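Local coordinates for protein diguanylate cyclase/phosphodiesterase (Caldicellulosiruptor saccharolyticus, PDB 3MTK) that probably takes part in cyclic di-GMP turnover, perhaps as a phosphodiesterase, and is seen here as its GGDEF domain alone, at residues S20-R23 with W24-K28; K2-F5 with L6-D10; K49-T53 with Y54-L58; E102-L105 with S106-L110. All coordinates share one frame; numbering follows the deposited sequence.

Interaction 1 (S20-R23 with W24-K28)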
loop_
_atom_site.group_PDB
_atom_site.type_symbol
_atom_site.label_atom_id
_atom_site.label_comp_id
_atom_site.label_asym_id
_atom_site.label_seq_id
_atom_site.Cartn_x
_atom_site.Cartn_y
_atom_site.Cartn_z
ATOM N N SER A 20 -6.810 8.129 8.737
ATOM C CA SER A 20 -7.239 6.902 9.377
ATOM C C SER A 20 -6.026 6.027 9.637
ATOM O O SER A 20 -5.953 5.358 10.664
ATOM C CB SER A 20 -8.242 6.174 8.491
ATOM O OG SER A 20 -9.331 7.032 8.182
ATOM N N LEU A 21 -5.068 6.038 8.713
ATOM C CA LEU A 21 -3.850 5.252 8.887
ATOM C C LEU A 21 -3.133 5.726 10.143
ATOM O O LEU A 21 -2.612 4.920 10.915
ATOM C CB LEU A 21 -2.900 5.423 7.690
ATOM C CG LEU A 21 -1.481 4.862 7.883
ATOM C CD1 LEU A 21 -1.568 3.374 8.182
ATOM C CD2 LEU A 21 -0.631 5.095 6.642
ATOM N N ILE A 22 -3.102 7.039 10.339
ATOM C CA ILE A 22 -2.434 7.608 11.495
ATOM C C ILE A 22 -3.094 7.220 12.832
ATOM O O ILE A 22 -2.405 6.795 13.764
ATOM C CB ILE A 22 -2.347 9.129 11.352
ATOM C CG1 ILE A 22 -1.358 9.461 10.228
ATOM C CG2 ILE A 22 -1.932 9.762 12.677
ATOM C CD1 ILE A 22 -1.193 10.948 9.950
ATOM N N ARG A 23 -4.415 7.360 12.928
ATOM C CA ARG A 23 -5.108 6.982 14.158
ATOM C C ARG A 23 -4.762 5.532 14.477
ATOM O O ARG A 23 -4.249 5.231 15.550
ATOM C CB ARG A 23 -6.631 7.085 14.013
ATOM C CG ARG A 23 -7.216 8.482 14.110
ATOM C CD ARG A 23 -8.727 8.405 14.361
ATOM N NE ARG A 23 -9.351 7.387 13.521
ATOM C CZ ARG A 23 -10.631 7.036 13.579
ATOM N NH1 ARG A 23 -11.442 7.623 14.446
ATOM N NH2 ARG A 23 -11.097 6.096 12.762
ATOM N N TRP A 24 -5.044 4.637 13.535
ATOM C CA TRP A 24 -4.765 3.231 13.751
ATOM C C TRP A 24 -3.301 2.954 14.044
ATOM O O TRP A 24 -2.988 1.971 14.700
ATOM C CB TRP A 24 -5.245 2.390 12.563
ATOM C CG TRP A 24 -6.691 1.956 12.693
ATOM C CD1 TRP A 24 -7.275 1.346 13.777
ATOM C CD2 TRP A 24 -7.716 2.063 11.698
ATOM N NE1 TRP A 24 -8.595 1.069 13.513
ATOM C CE2 TRP A 24 -8.893 1.496 12.244
ATOM C CE3 TRP A 24 -7.757 2.580 10.396
ATOM C CZ2 TRP A 24 -10.098 1.431 11.530
ATOM C CZ3 TRP A 24 -8.957 2.515 9.681
ATOM C CH2 TRP A 24 -10.110 1.944 10.253
ATOM N N LEU A 25 -2.404 3.817 13.577
ATOM C CA LEU A 25 -0.982 3.622 13.854
ATOM C C LEU A 25 -0.682 3.933 15.318
ATOM O O LEU A 25 -0.027 3.149 16.001
ATOM C CB LEU A 25 -0.120 4.511 12.955
ATOM C CG LEU A 25 0.297 3.891 11.611
ATOM C CD1 LEU A 25 1.052 4.915 10.775
ATOM C CD2 LEU A 25 1.168 2.668 11.863
ATOM N N ASN A 26 -1.158 5.080 15.795
ATOM C CA ASN A 26 -0.939 5.464 17.186
ATOM C C ASN A 26 -1.494 4.388 18.109
ATOM O O ASN A 26 -0.909 4.082 19.147
ATOM C CB ASN A 26 -1.629 6.790 17.503
ATOM C CG ASN A 26 -1.080 7.935 16.687
ATOM O OD1 ASN A 26 0.100 7.948 16.334
ATOM N ND2 ASN A 26 -1.931 8.915 16.394
ATOM N N LEU A 27 -2.626 3.816 17.723
ATOM C CA LEU A 27 -3.248 2.776 18.520
ATOM C C LEU A 27 -2.308 1.581 18.594
ATOM O O LEU A 27 -1.877 1.174 19.676
ATOM C CB LEU A 27 -4.562 2.338 17.881
ATOM C CG LEU A 27 -5.554 1.673 18.834
ATOM C CD1 LEU A 27 -6.414 2.763 19.474
ATOM C CD2 LEU A 27 -6.426 0.679 18.082
ATOM N N LYS A 28 -1.994 1.033 17.423
ATOM C CA LYS A 28 -1.123 -0.128 17.295
ATOM C C LYS A 28 0.187 -0.032 18.057
ATOM O O LYS A 28 0.648 -1.019 18.620
ATOM C CB LYS A 28 -0.825 -0.399 15.814
ATOM C CG LYS A 28 -1.965 -1.044 15.036
ATOM C CD LYS A 28 -2.085 -2.530 15.369
ATOM C CE LYS A 28 -3.110 -3.237 14.478
ATOM N NZ LYS A 28 -3.131 -4.723 14.685
#

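Interaction 2 (K2-F5 with L6-D10)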
loop_
_atom_site.group_PDB
_atom_site.type_symbol
_atom_site.label_atom_id
_atom_site.label_comp_id
_atom_site.label_asym_id
_atom_site.label_seq_id
_atom_site.Cartn_x
_atom_site.Cartn_y
_atom_site.Cartn_z
ATOM N N LYS A 2 -20.895 13.240 3.767
ATOM C CA LYS A 2 -20.621 13.402 5.221
ATOM C C LYS A 2 -19.258 14.069 5.426
ATOM O O LYS A 2 -18.423 14.106 4.518
ATOM C CB LYS A 2 -20.636 12.035 5.915
ATOM C CG LYS A 2 -21.274 12.026 7.301
ATOM C CD LYS A 2 -20.598 12.996 8.249
ATOM C CE LYS A 2 -21.268 13.005 9.605
ATOM N NZ LYS A 2 -21.137 11.691 10.298
ATOM N N LEU A 3 -19.046 14.591 6.630
ATOM C CA LEU A 3 -17.808 15.263 6.993
ATOM C C LEU A 3 -16.804 14.257 7.558
ATOM O O LEU A 3 -15.590 14.488 7.543
ATOM C CB LEU A 3 -18.100 16.340 8.043
ATOM C CG LEU A 3 -17.009 17.354 8.386
ATOM C CD1 LEU A 3 -16.812 18.295 7.217
ATOM C CD2 LEU A 3 -17.413 18.139 9.617
ATOM N N GLU A 4 -17.316 13.136 8.052
ATOM C CA GLU A 4 -16.454 12.122 8.636
ATOM C C GLU A 4 -15.802 11.254 7.566
ATOM O O GLU A 4 -14.654 10.843 7.708
ATOM C CB GLU A 4 -17.256 11.254 9.610
ATOM C CG GLU A 4 -16.383 10.474 10.585
ATOM C CD GLU A 4 -17.179 9.814 11.703
ATOM O OE1 GLU A 4 -17.860 10.544 12.461
ATOM O OE2 GLU A 4 -17.115 8.568 11.826
ATOM N N PHE A 5 -16.547 10.990 6.496
ATOM C CA PHE A 5 -16.070 10.174 5.384
ATOM C C PHE A 5 -15.049 10.963 4.580
ATOM O O PHE A 5 -14.113 10.405 4.013
ATOM C CB PHE A 5 -17.255 9.783 4.497
ATOM C CG PHE A 5 -16.869 9.103 3.207
ATOM C CD1 PHE A 5 -16.458 9.847 2.104
ATOM C CD2 PHE A 5 -16.961 7.716 3.078
ATOM C CE1 PHE A 5 -16.151 9.221 0.893
ATOM C CE2 PHE A 5 -16.655 7.078 1.869
ATOM C CZ PHE A 5 -16.251 7.834 0.776
ATOM N N LEU A 6 -15.245 12.272 4.550
ATOM C CA LEU A 6 -14.373 13.180 3.830
ATOM C C LEU A 6 -13.069 13.326 4.611
ATOM O O LEU A 6 -12.003 13.569 4.048
ATOM C CB LEU A 6 -15.073 14.532 3.709
ATOM C CG LEU A 6 -14.940 15.410 2.469
ATOM C CD1 LEU A 6 -15.175 14.618 1.188
ATOM C CD2 LEU A 6 -15.969 16.528 2.598
ATOM N N ALA A 7 -13.155 13.150 5.918
ATOM C CA ALA A 7 -11.988 13.290 6.758
ATOM C C ALA A 7 -11.188 12.003 6.932
ATOM O O ALA A 7 -9.976 12.043 7.160
ATOM C CB ALA A 7 -12.412 13.816 8.118
ATOM N N PHE A 8 -11.853 10.861 6.804
ATOM C CA PHE A 8 -11.170 9.596 7.030
ATOM C C PHE A 8 -11.066 8.594 5.901
ATOM O O PHE A 8 -10.250 7.686 5.973
ATOM C CB PHE A 8 -11.804 8.912 8.233
ATOM C CG PHE A 8 -11.690 9.712 9.488
ATOM C CD1 PHE A 8 -10.441 9.955 10.053
ATOM C CD2 PHE A 8 -12.827 10.251 10.094
ATOM C CE1 PHE A 8 -10.323 10.726 11.206
ATOM C CE2 PHE A 8 -12.722 11.021 11.246
ATOM C CZ PHE A 8 -11.469 11.259 11.804
ATOM N N TYR A 9 -11.877 8.744 4.866
ATOM C CA TYR A 9 -11.836 7.792 3.766
ATOM C C TYR A 9 -11.518 8.410 2.409
ATOM O O TYR A 9 -11.590 9.629 2.224
ATOM C CB TYR A 9 -13.166 7.045 3.697
ATOM C CG TYR A 9 -13.500 6.329 4.978
ATOM C CD1 TYR A 9 -13.062 5.027 5.210
ATOM C CD2 TYR A 9 -14.225 6.966 5.976
ATOM C CE1 TYR A 9 -13.344 4.379 6.411
ATOM C CE2 TYR A 9 -14.508 6.331 7.175
ATOM C CZ TYR A 9 -14.068 5.040 7.389
ATOM O OH TYR A 9 -14.365 4.423 8.582
ATOM N N ASP A 10 -11.173 7.544 1.463
ATOM C CA ASP A 10 -10.835 7.974 0.124
ATOM C C ASP A 10 -12.057 7.918 -0.788
ATOM O O ASP A 10 -12.684 6.875 -0.957
ATOM C CB ASP A 10 -9.701 7.105 -0.424
ATOM C CG ASP A 10 -9.264 7.527 -1.811
ATOM O OD1 ASP A 10 -9.724 6.924 -2.798
ATOM O OD2 ASP A 10 -8.466 8.482 -1.912
#

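Interaction 3 (K49-T53 with Y54-L58)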
loop_
_atom_site.group_PDB
_atom_site.type_symbol
_atom_site.label_atom_id
_atom_site.label_comp_id
_atom_site.label_asym_id
_atom_site.label_seq_id
_atom_site.Cartn_x
_atom_site.Cartn_y
_atom_site.Cartn_z
ATOM N N LYS A 49 1.633 8.271 -16.821
ATOM C CA LYS A 49 1.716 7.888 -18.221
ATOM C C LYS A 49 0.430 7.183 -18.613
ATOM O O LYS A 49 0.006 7.247 -19.763
ATOM C CB LYS A 49 2.901 6.952 -18.453
ATOM C CG LYS A 49 4.184 7.646 -18.881
ATOM C CD LYS A 49 4.652 8.651 -17.851
ATOM C CE LYS A 49 6.020 9.215 -18.216
ATOM N NZ LYS A 49 6.494 10.192 -17.197
ATOM N N LEU A 50 -0.187 6.508 -17.648
ATOM C CA LEU A 50 -1.423 5.786 -17.896
ATOM C C LEU A 50 -2.602 6.731 -18.055
ATOM O O LEU A 50 -3.496 6.479 -18.862
ATOM C CB LEU A 50 -1.694 4.790 -16.763
ATOM C CG LEU A 50 -1.530 3.306 -17.114
ATOM C CD1 LEU A 50 -0.288 3.100 -17.977
ATOM C CD2 LEU A 50 -1.442 2.497 -15.831
ATOM N N ASN A 51 -2.620 7.817 -17.288
ATOM C CA ASN A 51 -3.716 8.763 -17.412
ATOM C C ASN A 51 -3.679 9.308 -18.821
ATOM O O ASN A 51 -4.709 9.530 -19.446
ATOM C CB ASN A 51 -3.575 9.881 -16.384
ATOM C CG ASN A 51 -4.252 9.532 -15.072
ATOM O OD1 ASN A 51 -3.797 9.911 -13.989
ATOM N ND2 ASN A 51 -5.356 8.803 -15.170
ATOM N N VAL A 52 -2.465 9.482 -19.323
ATOM C CA VAL A 52 -2.250 9.984 -20.665
ATOM C C VAL A 52 -2.647 8.940 -21.715
ATOM O O VAL A 52 -3.332 9.258 -22.684
ATOM C CB VAL A 52 -0.768 10.377 -20.850
ATOM C CG1 VAL A 52 -0.455 10.627 -22.322
ATOM C CG2 VAL A 52 -0.468 11.623 -20.018
ATOM N N THR A 53 -2.232 7.694 -21.507
ATOM C CA THR A 53 -2.530 6.622 -22.450
ATOM C C THR A 53 -3.975 6.139 -22.487
ATOM O O THR A 53 -4.513 5.898 -23.568
ATOM C CB THR A 53 -1.665 5.387 -22.187
ATOM O OG1 THR A 53 -0.281 5.751 -22.213
ATOM C CG2 THR A 53 -1.926 4.332 -23.249
ATOM N N TYR A 54 -4.610 5.993 -21.329
ATOM C CA TYR A 54 -5.980 5.492 -21.294
ATOM C C TYR A 54 -7.056 6.491 -20.872
ATOM O O TYR A 54 -8.248 6.177 -20.937
ATOM C CB TYR A 54 -6.070 4.288 -20.351
ATOM C CG TYR A 54 -5.237 3.090 -20.736
ATOM C CD1 TYR A 54 -5.602 2.268 -21.808
ATOM C CD2 TYR A 54 -4.090 2.759 -20.016
ATOM C CE1 TYR A 54 -4.843 1.147 -22.146
ATOM C CE2 TYR A 54 -3.327 1.643 -20.349
ATOM C CZ TYR A 54 -3.707 0.845 -21.412
ATOM O OH TYR A 54 -2.939 -0.249 -21.744
ATOM N N GLY A 55 -6.655 7.675 -20.427
ATOM C CA GLY A 55 -7.628 8.653 -19.965
ATOM C C GLY A 55 -7.884 8.484 -18.471
ATOM O O GLY A 55 -7.770 7.385 -17.930
ATOM N N TYR A 56 -8.239 9.573 -17.796
ATOM C CA TYR A 56 -8.486 9.537 -16.358
ATOM C C TYR A 56 -9.606 8.628 -15.873
ATOM O O TYR A 56 -9.486 8.027 -14.805
ATOM C CB TYR A 56 -8.743 10.945 -15.823
ATOM C CG TYR A 56 -7.536 11.843 -15.909
ATOM C CD1 TYR A 56 -7.149 12.405 -17.120
ATOM C CD2 TYR A 56 -6.754 12.094 -14.785
ATOM C CE1 TYR A 56 -6.016 13.194 -17.213
ATOM C CE2 TYR A 56 -5.611 12.883 -14.870
ATOM C CZ TYR A 56 -5.252 13.431 -16.086
ATOM O OH TYR A 56 -4.139 14.233 -16.179
ATOM N N ASP A 57 -10.696 8.520 -16.621
ATOM C CA ASP A 57 -11.769 7.660 -16.148
ATOM C C ASP A 57 -11.364 6.206 -16.095
ATOM O O ASP A 57 -11.650 5.503 -15.126
ATOM C CB ASP A 57 -13.022 7.832 -16.997
ATOM C CG ASP A 57 -13.764 9.114 -16.669
ATOM O OD1 ASP A 57 -13.898 9.432 -15.467
ATOM O OD2 ASP A 57 -14.216 9.797 -17.611
ATOM N N LEU A 58 -10.685 5.752 -17.133
ATOM C CA LEU A 58 -10.237 4.378 -17.175
ATOM C C LEU A 58 -9.320 4.118 -15.968
ATOM O O LEU A 58 -9.500 3.142 -15.231
ATOM C CB LEU A 58 -9.483 4.134 -18.486
ATOM C CG LEU A 58 -9.182 2.697 -18.924
ATOM C CD1 LEU A 58 -8.237 2.034 -17.925
ATOM C CD2 LEU A 58 -10.483 1.924 -19.048
#

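Interaction 4 (E102-L105 with S106-L110)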
loop_
_atom_site.group_PDB
_atom_site.type_symbol
_atom_site.label_atom_id
_atom_site.label_comp_id
_atom_site.label_asym_id
_atom_site.label_seq_id
_atom_site.Cartn_x
_atom_site.Cartn_y
_atom_site.Cartn_z
ATOM N N GLU A 102 5.683 -10.776 -1.406
ATOM C CA GLU A 102 5.850 -11.383 -2.720
ATOM C C GLU A 102 4.557 -12.010 -3.228
ATOM O O GLU A 102 4.191 -11.854 -4.396
ATOM C CB GLU A 102 6.955 -12.434 -2.665
ATOM C CG GLU A 102 8.161 -11.979 -1.875
ATOM C CD GLU A 102 9.343 -12.895 -2.049
ATOM O OE1 GLU A 102 9.146 -14.127 -1.985
ATOM O OE2 GLU A 102 10.469 -12.383 -2.247
ATOM N N ARG A 103 3.865 -12.719 -2.345
ATOM C CA ARG A 103 2.617 -13.352 -2.719
ATOM C C ARG A 103 1.743 -12.275 -3.331
ATOM O O ARG A 103 1.295 -12.385 -4.476
ATOM C CB ARG A 103 1.924 -13.932 -1.487
ATOM C CG ARG A 103 0.766 -14.873 -1.801
ATOM C CD ARG A 103 0.000 -15.210 -0.536
ATOM N NE ARG A 103 0.913 -15.610 0.528
ATOM C CZ ARG A 103 0.742 -15.302 1.808
ATOM N NH1 ARG A 103 -0.314 -14.593 2.181
ATOM N NH2 ARG A 103 1.640 -15.679 2.710
HETATM N N MSE A 104 1.525 -11.214 -2.561
HETATM C CA MSE A 104 0.700 -10.105 -3.010
HETATM C C MSE A 104 1.229 -9.405 -4.258
HETATM O O MSE A 104 0.455 -9.020 -5.134
HETATM C CB MSE A 104 0.551 -9.075 -1.902
HETATM C CG MSE A 104 -0.102 -7.810 -2.405
HETATM SE SE MSE A 104 -0.283 -6.462 -1.073
HETATM C CE MSE A 104 1.589 -6.044 -0.779
ATOM N N LEU A 105 2.541 -9.218 -4.326
ATOM C CA LEU A 105 3.138 -8.554 -5.476
ATOM C C LEU A 105 2.915 -9.397 -6.729
ATOM O O LEU A 105 2.522 -8.873 -7.766
ATOM C CB LEU A 105 4.638 -8.338 -5.249
ATOM C CG LEU A 105 5.380 -7.440 -6.245
ATOM C CD1 LEU A 105 4.895 -5.995 -6.111
ATOM C CD2 LEU A 105 6.873 -7.520 -5.973
ATOM N N SER A 106 3.163 -10.702 -6.626
ATOM C CA SER A 106 2.973 -11.609 -7.752
ATOM C C SER A 106 1.541 -11.501 -8.259
ATOM O O SER A 106 1.290 -11.557 -9.465
ATOM C CB SER A 106 3.247 -13.050 -7.335
ATOM O OG SER A 106 2.228 -13.526 -6.477
ATOM N N GLN A 107 0.606 -11.338 -7.333
ATOM C CA GLN A 107 -0.798 -11.205 -7.688
ATOM C C GLN A 107 -1.127 -9.818 -8.247
ATOM O O GLN A 107 -1.902 -9.685 -9.208
ATOM C CB GLN A 107 -1.657 -11.505 -6.463
ATOM C CG GLN A 107 -1.468 -12.939 -5.984
ATOM C CD GLN A 107 -2.159 -13.215 -4.669
ATOM O OE1 GLN A 107 -3.387 -13.153 -4.572
ATOM N NE2 GLN A 107 -1.372 -13.518 -3.642
ATOM N N LEU A 108 -0.545 -8.781 -7.649
ATOM C CA LEU A 108 -0.780 -7.422 -8.124
ATOM C C LEU A 108 -0.255 -7.279 -9.545
ATOM O O LEU A 108 -0.779 -6.509 -10.341
ATOM C CB LEU A 108 -0.087 -6.411 -7.215
ATOM C CG LEU A 108 -0.847 -6.044 -5.937
ATOM C CD1 LEU A 108 0.025 -5.132 -5.076
ATOM C CD2 LEU A 108 -2.165 -5.359 -6.303
ATOM N N LEU A 109 0.784 -8.046 -9.851
ATOM C CA LEU A 109 1.411 -8.033 -11.159
ATOM C C LEU A 109 0.516 -8.667 -12.209
ATOM O O LEU A 109 0.776 -8.541 -13.403
ATOM C CB LEU A 109 2.745 -8.770 -11.085
ATOM C CG LEU A 109 4.025 -7.934 -11.064
ATOM C CD1 LEU A 109 3.762 -6.537 -10.540
ATOM C CD2 LEU A 109 5.058 -8.655 -10.236
ATOM N N LEU A 110 -0.534 -9.351 -11.758
ATOM C CA LEU A 110 -1.482 -10.006 -12.661
ATOM C C LEU A 110 -2.334 -8.953 -13.374
ATOM O O LEU A 110 -2.710 -7.943 -12.782
ATOM C CB LEU A 110 -2.382 -10.981 -11.883
ATOM C CG LEU A 110 -2.039 -12.472 -11.959
ATOM C CD1 LEU A 110 -0.573 -12.693 -11.702
ATOM C CD2 LEU A 110 -2.874 -13.230 -10.967
#

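Interaction 1 (S20-R23 with W24-K28)
Trp24 folds its indole back along the helix toward Ser20, one turn earlier. The six-membered ring does the touching: CE3 comes to 3.3 Å from Ser20 O, and CZ3 lies 3.9 Å from Ser20 CB. The same carbonyl accepts the nearly straight bond from Trp24 N (3.1 Å), while Ser20 OG turns elsewhere, to Phe8 O. Arg23 passes over the face of the indole, but far above it. With CG opposite its own carbonyl carbon (chi1 -78°) and a bend at chi3 (-43°), its guanidinium carbon CZ hangs above the ring at 5.9 Å from the six-membered centroid, at most a weak cation-pi attraction; Arg23 also makes a cation-pi contact with Phe8. Shortening Trp24 to an alanine would probably leave Ser20 CB without its flat neighbour and Arg23 without this weak partner. Leu21 and Leu25 cross at a slant, CG of the first meeting CD1 of the second at 3.8 Å, and both pack on Ile91 and Met141. Ile22 CG2 runs alongside Asn26 ND2 at 3.8 Å. Leu21 and Leu25 turned to the sheet and helix 137-154, with Trp24 and Arg23 nearer the surface, make this an amphipathic helix of the alpha/beta GGDEF fold.

Interaction 2 (K2-F5 with L6-D10)
Phe8 N and Tyr9 N bond to Glu4 O and Phe5 O respectively, each at 2.9 Å. Tyr9 is the first residue to leave helical backbone angles. Ala7 N is shared more loosely, with weak bonds to Leu3 O and Glu4 O. Around this backbone the aromatic residues close in. Tyr9 CB sits over one face of the Phe5 ring, 4.1 Å from its centroid, a CH-pi contact offset toward the rim. The two rings lie 27° from parallel but are slid apart, with centroids 5.8 Å distant, so they hardly overlap; instead Phe5 CA meets the Tyr9 ring at its edge. Phe5 reaches this place because CG is trans to N (chi1 172°). On the other flank Glu4 CG approaches the Phe8 ring edge-on, 3.6 Å from CD2. Ala7 O is taken by Asn19 ND2, and Asp10 OD1 by Thr13 N, at the start of the Asp-Glu-Leu-Thr-Gly-Leu-Pro-Asn stretch familiar from GGDEF domains. With no charge pair between its halves, the turn is held by main-chain bonds and by contacts of CH groups with rings.

Interaction 3 (K49-T53 with Y54-L58)
Tyr54 N gives a nearly straight bond to Leu50 O (2.8 Å, N-H...O angle 172°). One residue on, Gly55 N is held only weakly by Asn51 O at 2.9 Å. Lys49 O is gripped twice: Thr53 N and Thr53 OG1 reach it from opposite faces of the carbonyl plane, OG1 at 2.9 Å. Placing OG1 trans to the carbonyl carbon (chi1 -55°) brings the hydroxyl back to this acceptor and leaves CG2 over the Tyr54 ring centre, 4.1 Å from the centroid. Gly55, with positive phi, ends one helix and occupies the N-cap position of the next; this break between helices 47-54 and 56-74 corresponds to the Asn-Asp-x-x-Gly-His element of GGDEF domains, of which only Asn and Gly are retained. Across it the Asn51 amide stacks on one face of the Tyr56 ring, the planes 15° apart and CG 3.6 Å from CE2, while CB adds a CH-pi contact. Asn51 ND2 also lies against Tyr56 CA at 3.4 Å. Its side chain touches Phe85 too, in the loop where the signature GGDEF sequence reads Gly-Phe-Asp-Arg-Phe. Leu50 CG closes on the Tyr54 ring edge, 3.9 Å from CD2, and its side chain packs on Val59 and Leu62.

Interaction 4 (E102-L105 with S106-L110)
Ser106 begins the second half by donating N to Glu102 O, at 2.7 Å and almost straight. Its hydroxyl, wedged between the backbone N and the carbonyl carbon (chi1 71°), turns back to Arg103 O; the distance of 2.5 Å from OG is very short and its exact value doubtful. Gln107 approaches that same carbonyl with both of its donors. Gln107 N bonds to Arg103 O at 3.1 Å, and the extended side chain brings NE2 to it at 3.0 Å in a weaker, bent bond. The two side chains run alongside each other, NE2 lying 3.1 Å from Arg103 CG, while the guanidinium goes on to a salt bridge with Asp99. A leucine in place of Gln107 would probably leave Arg103 O without the weak side-chain amide donor, keeping the main-chain N-H. Leu108 N is bonded to Met104 O, and Leu108 CD1 lies against CG of Met104, a selenomethionine, at 3.8 Å; both side chains pack on Leu42 of the central sheet. Leu109 N donates to Leu105 O at 2.8 Å, and its CD2 meets Leu105 CG more loosely, both leucines touching Phe123. Leu110 N then folds back to Gln107 O, which together with Leu110 O is also held by Arg69 NH1. Polar groups thus gather round Arg103 O on one flank of the helix and aliphatic ones line the sheet side, while Arg69 of helix 56-74 holds the carbonyls of Gln107 and Leu110.

Overall arrangement
From the N terminus, interaction 2 closes first, within helix 3-8, and interaction 1 follows on helix 18-30. These two touch: Ser20 OG reaches Phe8 O at 2.5 Å, a probable hydrogen bond, and Arg23 packs on the Phe8 ring, joining the two opening helices. Interaction 3 comes next, at the break between helices 47-54 and 56-74, and interaction 4 last, at the end of helix 97-108. Each is a local turn, and the four stand in series, none enclosing or crossing another. Interaction 4 is tied through Arg69 to helix 56-74, which starts within interaction 3. Interactions 1 and 4 lie on opposite sides of the chain's centre, their centres about 26 Å apart, and both pack against the central sheet.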